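Local coordinates for putative secreted cellulose binding protein (Streptomyces coelicolor, PDB 4OY7), which oxidatively cleaves the glycosidic bonds of cellulose as a copper-dependent lytic polysaccharide monooxygenase, this chain being the catalytic domain of a longer protein, at residues His1-Ala4 with Gly8-Thr11; Tyr45-Val50 with Glu103-Ala108; Ser80-Asn83 with Asp88-Arg91; Pro143-Ser148 with Gly154-Asp159. All coordinates share one frame; numbering follows the deposited sequence. Where two conformers were deposited one is given.

The four contacts run from the copper site into the helical part and along one antiparallel sheet. Interaction 1 comes first in the chain and touches interaction 2, their centres being about 6 Å apart, through T11 with W47 and G2 with Y104. Interaction 3, centred about 12 Å from interaction 1, is joined to it by R10 and falls between the halves of interaction 2 in sequence. Interaction 4 comes last and shares the sheet with interaction 2, since strands 99-105 and 155-161 are neighbours. The centres of interactions 3 and 4 are about 25 Å apart. Interaction 1 holds a copper ligand, with interactions 2 and 4 close to the metal, and 3 on the distant helical side.

Interaction 1. Residues His1-Ala4 with Gly8-Thr11; sequences HGVA and GSRT. With CU (copper (II) ion), chain I.
V3 and A4 meet S9 and T11 where the N-terminal segment passes the start of helix 10-18. S9 N donates to A4 O at 2.9 Å, and the same oxygen has G8 CA 3.5 Å away in a CA-H...O contact. V3 keeps CG1 beside its own backbone N (chi1 -69°), which leaves CG2 between N and the carbonyl carbon and aimed at the helix start. There CG2 lies 3.8 Å from T11 OG1, the two side chains crossing at about a right angle. The hydroxyl of T11 is hydrogen-bonded to W47 O. S9 is the N-cap: its OG reaches forward to cap Y12 N. A second conformer was modelled for S9, so the very short approach of its OG to V3 CG2 is doubtful.

At the far end, H1 holds the copper ion with its terminal N and with ND1, each 2.2 Å from the metal; chi1 -79° swings the imidazole to the amino side so that both atoms can chelate. A water in the ring plane is also bound, and H110 NE2 completes the histidine brace of this enzyme family. The contact lies deep in the domain and joins the start of strand 4-6, where A4 also touches M174 of strand 168-178, to the start of helix 10-18, with S187 and S189 of strand 184-193 packing on S9.

Interaction 2. Residues Tyr45-Val50 with Glu103-Ala108; sequences YNWFAV and EYSNWA
F48 lies flat on W107, an offset stack that joins the 45-50 loop to the end of strand 99-105 beside the histidine brace of the copper site in this immunoglobulin-like beta-sandwich. The phenyl ring and the five-membered ring of the indole have centroids 3.9 Å apart and planes only 16° from parallel. W107 CD1 sits over the centre of the phenyl ring, and the closest approach is F48 CZ to W107 NE1, 3.4 Å. CG of W107 is anti to the backbone N (chi1 -168°), laying the indole face against F48. On the other face of F48 lies N46 CA, so the ring is sandwiched between its own turn and the tryptophan. That turn is type I, N46 to A49, closed by A49 N to N46 O at 2.9 Å. F48 CD2 in turn rests over a face of W47, near the rim. With an alanine here, W107 would probably lose the flat surface that holds its indole, leaving a gap beneath W47 and an indole freer to turn. The side chain of F48 also comes within about 4 Å of that of H1, which puts this aromatic pair next to the metal site. W47 reaches over to the strand itself: its CH2 approaches S105 OG obliquely at 3.6 Å, and that hydroxyl oxygen accepts a weak hydrogen bond from W107 N at 3.1 Å.

Interaction 3. Residues Ser80-Asn83 with Asp88-Arg91; sequences SAYN and DWPR
The indole of W89 pushes its six-membered ring against the tyrosine ring of Y82 and the backbone of A81. W89 CH2 comes 3.6 Å from Y82 CD1, with W89 CZ3 close behind. The rings are tilted to each other by 34° and their centroids are 5.7 Å apart, an oblique meeting in which Y82 CD1 sits by the CH2-CZ3 bond of the indole. A81 O lies in the plane of the indole at its edge, 3.5 Å from W89 CZ2, so the carbonyl meets ring C-H groups. In W89 the ring carbon CG stands beside the backbone N (chi1 -71°), which turns the long axis of the indole toward the 3-10 segment. That segment is fastened by N83 N to S80 O at 3.1 Å. The pyrrole N-H of W89 is used as well: NE1 is hydrogen-bonded to A84 O, fixing the rotation of the indole. R10 makes a cation-pi contact with the W89 ring, and R10 NH1 is hydrogen-bonded to Y82 O. The group packs among helices: A81 rests on A35 of helix 30-39, Y82 on T11 of helix 10-18 and on A43 and L44 of helix 42-45, while W89 touches C14 and reaches D190 of strand 184-193.

Interaction 4. Residues Pro143-Ser148 with Gly154-Asp159; sequences PPQQGS and GHYYWD
A beta hairpin, strand 145-146 against strand 155-161, brings P143-Q146 onto G154-W158 at the margin of the four-stranded antiparallel sheet. Q146 and H155 form the hydrogen-bonded pair: Q146 N to H155 O is 2.7 Å and nearly straight at 171°, and H155 N to Q146 O is 3.0 Å. Y157 N adds a bond to P144 O at 3.1 Å. Q145 and Y156 are the non-hydrogen-bonded pair, their side chains on one face of the sheet. There the extended Q145 chain runs alongside the tyrosine, its CG over the ring face 3.8 Å from the centroid, while P143 O lies in the ring plane at the edge, 3.4 Å from Y156 CD1. OE1 of Q145 goes on to N106 ND2, and the Y156 hydroxyl to H110 N. A leucine in place of Y156 would probably leave the backbone N of the copper ligand H110 without this partner and Q145 CG without an aromatic face. On the side of Q146 and H155, Y157 turns its ring back over the hairpin (chi1 66°), so that P144 CG makes a CH-pi contact 3.7 Å from the ring centroid. P143 CG meets W158 CE3 at 3.7 Å on the buried side. Proline and glutamine CH groups laid over tyrosine faces thus accompany the backbone bonds of an antiparallel hairpin, here forming the edge of a sheet close to the copper site.

Interaction 1. Residues His1-Ala4 with Gly8-Thr11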
# COMPACT_ATOMS: atom_id res chain seq x y z
N HIS A 1 -5.13 8.87 7.94
CA HIS A 1 -4.89 8.97 6.47
C HIS A 1 -3.44 8.69 6.19
O HIS A 1 -2.54 9.40 6.70
CB HIS A 1 -5.32 10.32 5.92
CG HIS A 1 -6.80 10.43 5.71
ND1 HIS A 1 -7.70 10.11 6.69
CD2 HIS A 1 -7.53 10.83 4.64
CE1 HIS A 1 -8.93 10.31 6.25
NE2 HIS A 1 -8.85 10.76 5.01
N GLY A 2 -3.23 7.67 5.37
CA GLY A 2 -1.91 7.28 4.91
C GLY A 2 -1.92 5.89 4.31
O GLY A 2 -2.75 5.04 4.66
N VAL A 3 -0.98 5.69 3.39
CA VAL A 3 -0.58 4.40 2.88
C VAL A 3 0.97 4.36 2.89
O VAL A 3 1.62 5.38 3.19
CB VAL A 3 -1.10 4.17 1.45
CG1 VAL A 3 -2.63 4.00 1.45
CG2 VAL A 3 -0.63 5.26 0.50
N ALA A 4 1.53 3.20 2.57
CA ALA A 4 2.94 3.01 2.62
C ALA A 4 3.64 3.94 1.62
O ALA A 4 3.18 4.12 0.48
CB ALA A 4 3.30 1.57 2.31
N GLY A 8 6.71 1.93 -1.51
CA GLY A 8 5.55 2.75 -1.72
C GLY A 8 4.39 1.97 -2.24
O GLY A 8 4.56 1.02 -3.00
N SER A 9 3.20 2.38 -1.83
CA SER A 9 1.97 1.75 -2.25
C SER A 9 1.64 2.14 -3.69
O SER A 9 2.28 3.04 -4.26
CB SER A 9 0.85 2.18 -1.31
OG SER A 9 0.43 3.50 -1.62
N ARG A 10 0.67 1.46 -4.29
CA ARG A 10 0.30 1.76 -5.70
C ARG A 10 -0.14 3.20 -5.89
O ARG A 10 0.31 3.88 -6.83
CB ARG A 10 -0.79 0.81 -6.18
CG ARG A 10 -0.29 -0.60 -6.37
CD ARG A 10 -1.35 -1.59 -6.83
NE ARG A 10 -0.67 -2.83 -7.17
CZ ARG A 10 -1.26 -3.96 -7.51
NH1 ARG A 10 -2.59 -4.04 -7.54
NH2 ARG A 10 -0.52 -5.03 -7.79
N THR A 11 -1.04 3.67 -5.03
CA THR A 11 -1.49 5.05 -5.17
C THR A 11 -0.36 6.07 -4.94
O THR A 11 -0.31 7.10 -5.58
CB THR A 11 -2.69 5.40 -4.28
OG1 THR A 11 -2.37 5.15 -2.90
CG2 THR A 11 -3.94 4.62 -4.72
CU CU I . -7.04 9.65 8.79
O HOH W 1 -8.73 9.38 9.31

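Interaction 2. Residues Tyr45-Val50 with Glu103-Ala108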
# COMPACT_ATOMS: atom_id res chain seq x y z
N TYR A 45 -4.95 12.58 -6.04
CA TYR A 45 -4.93 13.72 -5.14
C TYR A 45 -5.15 13.24 -3.71
O TYR A 45 -4.66 13.84 -2.77
CB TYR A 45 -5.99 14.74 -5.51
CG TYR A 45 -5.69 15.44 -6.82
CD1 TYR A 45 -4.50 16.15 -7.01
CD2 TYR A 45 -6.62 15.42 -7.85
CE1 TYR A 45 -4.27 16.83 -8.21
CE2 TYR A 45 -6.37 16.06 -9.05
CZ TYR A 45 -5.21 16.77 -9.22
OH TYR A 45 -4.99 17.41 -10.43
N ASN A 46 -5.90 12.14 -3.57
CA ASN A 46 -6.19 11.54 -2.25
C ASN A 46 -5.56 10.18 -2.08
O ASN A 46 -6.16 9.28 -1.55
CB ASN A 46 -7.70 11.41 -2.07
CG ASN A 46 -8.38 12.76 -1.97
OD1 ASN A 46 -8.35 13.42 -0.91
ND2 ASN A 46 -9.04 13.16 -3.04
N TRP A 47 -4.32 10.05 -2.54
CA TRP A 47 -3.60 8.78 -2.52
C TRP A 47 -3.51 8.07 -1.16
O TRP A 47 -3.39 6.83 -1.09
CB TRP A 47 -2.20 9.02 -3.09
CG TRP A 47 -1.37 10.03 -2.34
CD1 TRP A 47 -1.27 11.37 -2.60
CD2 TRP A 47 -0.51 9.79 -1.21
NE1 TRP A 47 -0.41 11.96 -1.72
CE2 TRP A 47 0.07 11.01 -0.86
CE3 TRP A 47 -0.20 8.65 -0.45
CZ2 TRP A 47 0.96 11.14 0.21
CZ3 TRP A 47 0.70 8.78 0.60
CH2 TRP A 47 1.26 10.02 0.92
N PHE A 48 -3.64 8.85 -0.10
CA PHE A 48 -3.57 8.41 1.29
C PHE A 48 -4.90 7.93 1.86
O PHE A 48 -4.94 7.45 2.99
CB PHE A 48 -3.04 9.58 2.14
CG PHE A 48 -3.67 10.91 1.77
CD1 PHE A 48 -5.01 11.16 2.05
CD2 PHE A 48 -2.93 11.89 1.10
CE1 PHE A 48 -5.61 12.36 1.69
CE2 PHE A 48 -3.53 13.09 0.76
CZ PHE A 48 -4.86 13.32 1.04
N ALA A 49 -5.99 8.06 1.11
CA ALA A 49 -7.32 7.91 1.69
C ALA A 49 -7.96 6.57 1.38
O ALA A 49 -9.18 6.46 1.28
CB ALA A 49 -8.21 9.09 1.25
N VAL A 50 -7.13 5.52 1.28
CA VAL A 50 -7.62 4.18 0.97
C VAL A 50 -8.13 3.54 2.28
O VAL A 50 -7.40 2.80 2.95
CB VAL A 50 -6.55 3.31 0.31
CG1 VAL A 50 -7.21 2.05 -0.23
CG2 VAL A 50 -5.90 4.04 -0.85
N GLU A 103 8.51 3.25 5.64
CA GLU A 103 7.91 4.57 5.86
C GLU A 103 6.46 4.50 5.49
O GLU A 103 6.14 3.90 4.47
CB GLU A 103 8.61 5.64 4.99
CG GLU A 103 10.06 5.80 5.42
CD GLU A 103 10.77 7.07 4.95
OE1 GLU A 103 10.17 7.99 4.38
OE2 GLU A 103 11.98 7.14 5.15
N TYR A 104 5.58 4.97 6.38
CA TYR A 104 4.15 4.98 6.12
C TYR A 104 3.62 6.38 6.37
O TYR A 104 3.96 6.99 7.39
CB TYR A 104 3.46 3.95 7.01
CG TYR A 104 2.04 3.58 6.62
CD1 TYR A 104 1.00 4.48 6.83
CD2 TYR A 104 1.74 2.34 6.08
CE1 TYR A 104 -0.30 4.16 6.48
CE2 TYR A 104 0.45 2.00 5.77
CZ TYR A 104 -0.57 2.92 5.95
OH TYR A 104 -1.86 2.60 5.62
N SER A 105 2.86 6.93 5.42
CA SER A 105 2.40 8.31 5.53
C SER A 105 1.65 8.59 6.81
O SER A 105 0.83 7.82 7.21
CB SER A 105 1.49 8.65 4.35
OG SER A 105 0.87 9.92 4.51
N ASN A 106 1.95 9.73 7.44
CA ASN A 106 1.13 10.22 8.56
C ASN A 106 0.31 11.44 8.14
O ASN A 106 0.26 12.44 8.86
CB ASN A 106 1.98 10.55 9.79
CG ASN A 106 2.95 11.67 9.56
OD1 ASN A 106 3.08 12.16 8.44
ND2 ASN A 106 3.66 12.07 10.60
N TRP A 107 -0.31 11.38 6.96
CA TRP A 107 -1.05 12.54 6.47
C TRP A 107 -2.08 13.01 7.51
O TRP A 107 -2.23 14.21 7.72
CB TRP A 107 -1.70 12.26 5.10
CG TRP A 107 -2.21 13.52 4.44
CD1 TRP A 107 -3.52 13.88 4.26
CD2 TRP A 107 -1.43 14.61 3.92
NE1 TRP A 107 -3.60 15.11 3.64
CE2 TRP A 107 -2.33 15.59 3.44
CE3 TRP A 107 -0.05 14.86 3.82
CZ2 TRP A 107 -1.90 16.80 2.87
CZ3 TRP A 107 0.38 16.07 3.27
CH2 TRP A 107 -0.55 17.02 2.78
N ALA A 108 -2.80 12.07 8.13
CA ALA A 108 -3.42 12.33 9.44
C ALA A 108 -3.03 11.19 10.34
O ALA A 108 -3.08 10.05 9.94
CB ALA A 108 -4.93 12.49 9.35

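Interaction 3. Residues Ser80-Asn83 with Asp88-Arg91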
# COMPACT_ATOMS: atom_id res chain seq x y z
N SER A 80 -10.80 1.47 -7.24
CA SER A 80 -11.01 0.13 -7.79
C SER A 80 -9.91 -0.30 -8.77
O SER A 80 -9.51 -1.47 -8.78
CB SER A 80 -12.40 0.03 -8.45
OG SER A 80 -12.67 -1.29 -8.91
N ALA A 81 -9.41 0.65 -9.55
CA ALA A 81 -8.36 0.35 -10.55
C ALA A 81 -7.05 -0.13 -9.96
O ALA A 81 -6.28 -0.80 -10.65
CB ALA A 81 -8.11 1.55 -11.47
N TYR A 82 -6.83 0.17 -8.68
CA TYR A 82 -5.58 -0.15 -7.99
C TYR A 82 -5.58 -1.61 -7.54
O TYR A 82 -4.58 -2.09 -7.07
CB TYR A 82 -5.31 0.88 -6.85
CG TYR A 82 -5.17 2.26 -7.46
CD1 TYR A 82 -3.95 2.70 -7.93
CD2 TYR A 82 -6.28 3.07 -7.67
CE1 TYR A 82 -3.82 3.93 -8.54
CE2 TYR A 82 -6.16 4.30 -8.29
CZ TYR A 82 -4.92 4.73 -8.73
OH TYR A 82 -4.77 5.93 -9.40
N ASN A 83 -6.70 -2.32 -7.73
CA ASN A 83 -6.69 -3.78 -7.66
C ASN A 83 -6.27 -4.53 -8.94
O ASN A 83 -6.10 -5.75 -8.89
CB ASN A 83 -8.08 -4.33 -7.22
CG ASN A 83 -8.43 -3.90 -5.83
OD1 ASN A 83 -7.65 -4.16 -4.87
ND2 ASN A 83 -9.56 -3.24 -5.69
N ASP A 88 2.92 -4.73 -14.45
CA ASP A 88 3.64 -3.54 -14.94
C ASP A 88 3.47 -2.31 -14.02
O ASP A 88 3.88 -1.22 -14.41
CB ASP A 88 3.32 -3.23 -16.42
CG ASP A 88 1.83 -2.97 -16.69
OD1 ASP A 88 0.98 -3.24 -15.80
OD2 ASP A 88 1.52 -2.44 -17.78
N TRP A 89 2.91 -2.47 -12.82
CA TRP A 89 2.86 -1.40 -11.85
C TRP A 89 4.29 -0.98 -11.47
O TRP A 89 5.23 -1.77 -11.64
CB TRP A 89 2.16 -1.85 -10.57
CG TRP A 89 0.69 -2.07 -10.63
CD1 TRP A 89 0.02 -3.27 -10.76
CD2 TRP A 89 -0.34 -1.07 -10.51
NE1 TRP A 89 -1.33 -3.06 -10.73
CE2 TRP A 89 -1.58 -1.73 -10.62
CE3 TRP A 89 -0.32 0.32 -10.39
CZ2 TRP A 89 -2.81 -1.04 -10.51
CZ3 TRP A 89 -1.52 1.00 -10.30
CH2 TRP A 89 -2.77 0.31 -10.40
N PRO A 90 4.47 0.27 -11.01
CA PRO A 90 5.77 0.63 -10.48
C PRO A 90 6.12 -0.26 -9.31
O PRO A 90 5.24 -0.68 -8.61
CB PRO A 90 5.56 2.07 -9.99
CG PRO A 90 4.37 2.56 -10.70
CD PRO A 90 3.50 1.36 -10.90
N ARG A 91 7.40 -0.53 -9.08
CA ARG A 91 7.76 -1.40 -7.99
C ARG A 91 9.07 -0.99 -7.35
O ARG A 91 9.91 -0.34 -7.97
CB ARG A 91 7.83 -2.86 -8.42
CG ARG A 91 8.96 -3.26 -9.36
CD ARG A 91 8.80 -4.68 -9.94
NE ARG A 91 7.51 -4.75 -10.63
CZ ARG A 91 6.41 -5.33 -10.16
NH1 ARG A 91 5.28 -5.20 -10.83
NH2 ARG A 91 6.41 -6.03 -9.02

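Interaction 4. Residues Pro143-Ser148 with Gly154-Asp159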
# COMPACT_ATOMS: atom_id res chain seq x y z
N PRO A 143 4.32 2.88 16.00
CA PRO A 143 5.68 3.28 15.67
C PRO A 143 5.83 4.79 15.73
O PRO A 143 4.83 5.51 15.68
CB PRO A 143 5.84 2.79 14.22
CG PRO A 143 4.47 2.84 13.69
CD PRO A 143 3.58 2.43 14.83
N PRO A 144 7.08 5.27 15.85
CA PRO A 144 7.34 6.71 15.89
C PRO A 144 7.15 7.42 14.54
O PRO A 144 7.02 6.77 13.48
CB PRO A 144 8.81 6.79 16.30
CG PRO A 144 9.40 5.53 15.80
CD PRO A 144 8.33 4.49 15.90
N GLN A 145 7.14 8.76 14.60
CA GLN A 145 6.91 9.59 13.41
C GLN A 145 8.08 10.53 13.15
O GLN A 145 8.72 11.01 14.09
CB GLN A 145 5.63 10.41 13.58
CG GLN A 145 4.34 9.59 13.46
CD GLN A 145 3.12 10.39 13.91
OE1 GLN A 145 2.77 11.39 13.30
NE2 GLN A 145 2.48 9.95 14.99
N GLN A 146 8.36 10.77 11.88
CA GLN A 146 9.34 11.78 11.44
C GLN A 146 8.58 12.76 10.55
O GLN A 146 7.98 12.35 9.55
CB GLN A 146 10.46 11.07 10.67
CG GLN A 146 11.47 11.95 9.95
CD GLN A 146 12.60 12.37 10.85
OE1 GLN A 146 13.40 11.55 11.30
NE2 GLN A 146 12.67 13.64 11.13
N GLY A 147 8.57 14.04 10.91
CA GLY A 147 7.75 15.02 10.20
C GLY A 147 6.37 15.12 10.83
O GLY A 147 5.82 14.12 11.32
N SER A 148 5.83 16.33 10.88
CA SER A 148 4.53 16.55 11.48
C SER A 148 3.43 15.95 10.61
O SER A 148 3.54 15.93 9.38
CB SER A 148 4.29 18.05 11.68
OG SER A 148 5.21 18.58 12.62
N GLY A 154 5.94 13.52 5.57
CA GLY A 154 5.77 13.04 6.94
C GLY A 154 5.43 11.57 6.97
O GLY A 154 4.71 11.07 6.10
N HIS A 155 5.97 10.86 7.96
CA HIS A 155 5.73 9.43 8.02
C HIS A 155 6.02 8.79 9.37
O HIS A 155 6.86 9.27 10.16
CB HIS A 155 6.57 8.72 6.96
CG HIS A 155 8.03 8.96 7.13
ND1 HIS A 155 8.65 10.11 6.69
CD2 HIS A 155 8.99 8.23 7.75
CE1 HIS A 155 9.93 10.07 7.02
NE2 HIS A 155 10.16 8.93 7.64
N TYR A 156 5.31 7.71 9.60
CA TYR A 156 5.72 6.68 10.57
C TYR A 156 6.91 5.93 9.99
O TYR A 156 7.09 5.89 8.78
CB TYR A 156 4.56 5.71 10.81
CG TYR A 156 3.33 6.33 11.44
CD1 TYR A 156 3.20 6.43 12.83
CD2 TYR A 156 2.28 6.79 10.65
CE1 TYR A 156 2.06 6.98 13.39
CE2 TYR A 156 1.14 7.34 11.21
CZ TYR A 156 1.03 7.41 12.58
OH TYR A 156 -0.10 7.97 13.11
N TYR A 157 7.74 5.37 10.84
CA TYR A 157 8.93 4.69 10.42
C TYR A 157 9.19 3.52 11.38
O TYR A 157 9.01 3.62 12.61
CB TYR A 157 10.17 5.62 10.32
CG TYR A 157 10.69 6.21 11.60
CD1 TYR A 157 11.62 5.54 12.38
CD2 TYR A 157 10.29 7.47 12.03
CE1 TYR A 157 12.13 6.09 13.54
CE2 TYR A 157 10.80 8.03 13.20
CZ TYR A 157 11.71 7.33 13.95
OH TYR A 157 12.20 7.86 15.12
N TRP A 158 9.65 2.43 10.78
CA TRP A 158 10.08 1.21 11.47
C TRP A 158 10.94 0.35 10.56
O TRP A 158 11.04 0.62 9.37
CB TRP A 158 8.90 0.41 11.98
CG TRP A 158 7.99 -0.22 10.96
CD1 TRP A 158 8.12 -1.47 10.41
CD2 TRP A 158 6.79 0.33 10.39
NE1 TRP A 158 7.08 -1.73 9.54
CE2 TRP A 158 6.24 -0.65 9.52
CE3 TRP A 158 6.10 1.56 10.57
CZ2 TRP A 158 5.07 -0.45 8.81
CZ3 TRP A 158 4.92 1.76 9.86
CH2 TRP A 158 4.41 0.76 9.00
N ASP A 159 11.59 -0.66 11.13
CA ASP A 159 12.42 -1.56 10.34
C ASP A 159 11.65 -2.85 10.04
O ASP A 159 10.90 -3.32 10.89
CB ASP A 159 13.69 -1.95 11.12
CG ASP A 159 14.61 -0.78 11.38
OD1 ASP A 159 14.80 0.05 10.46
OD2 ASP A 159 15.21 -0.74 12.48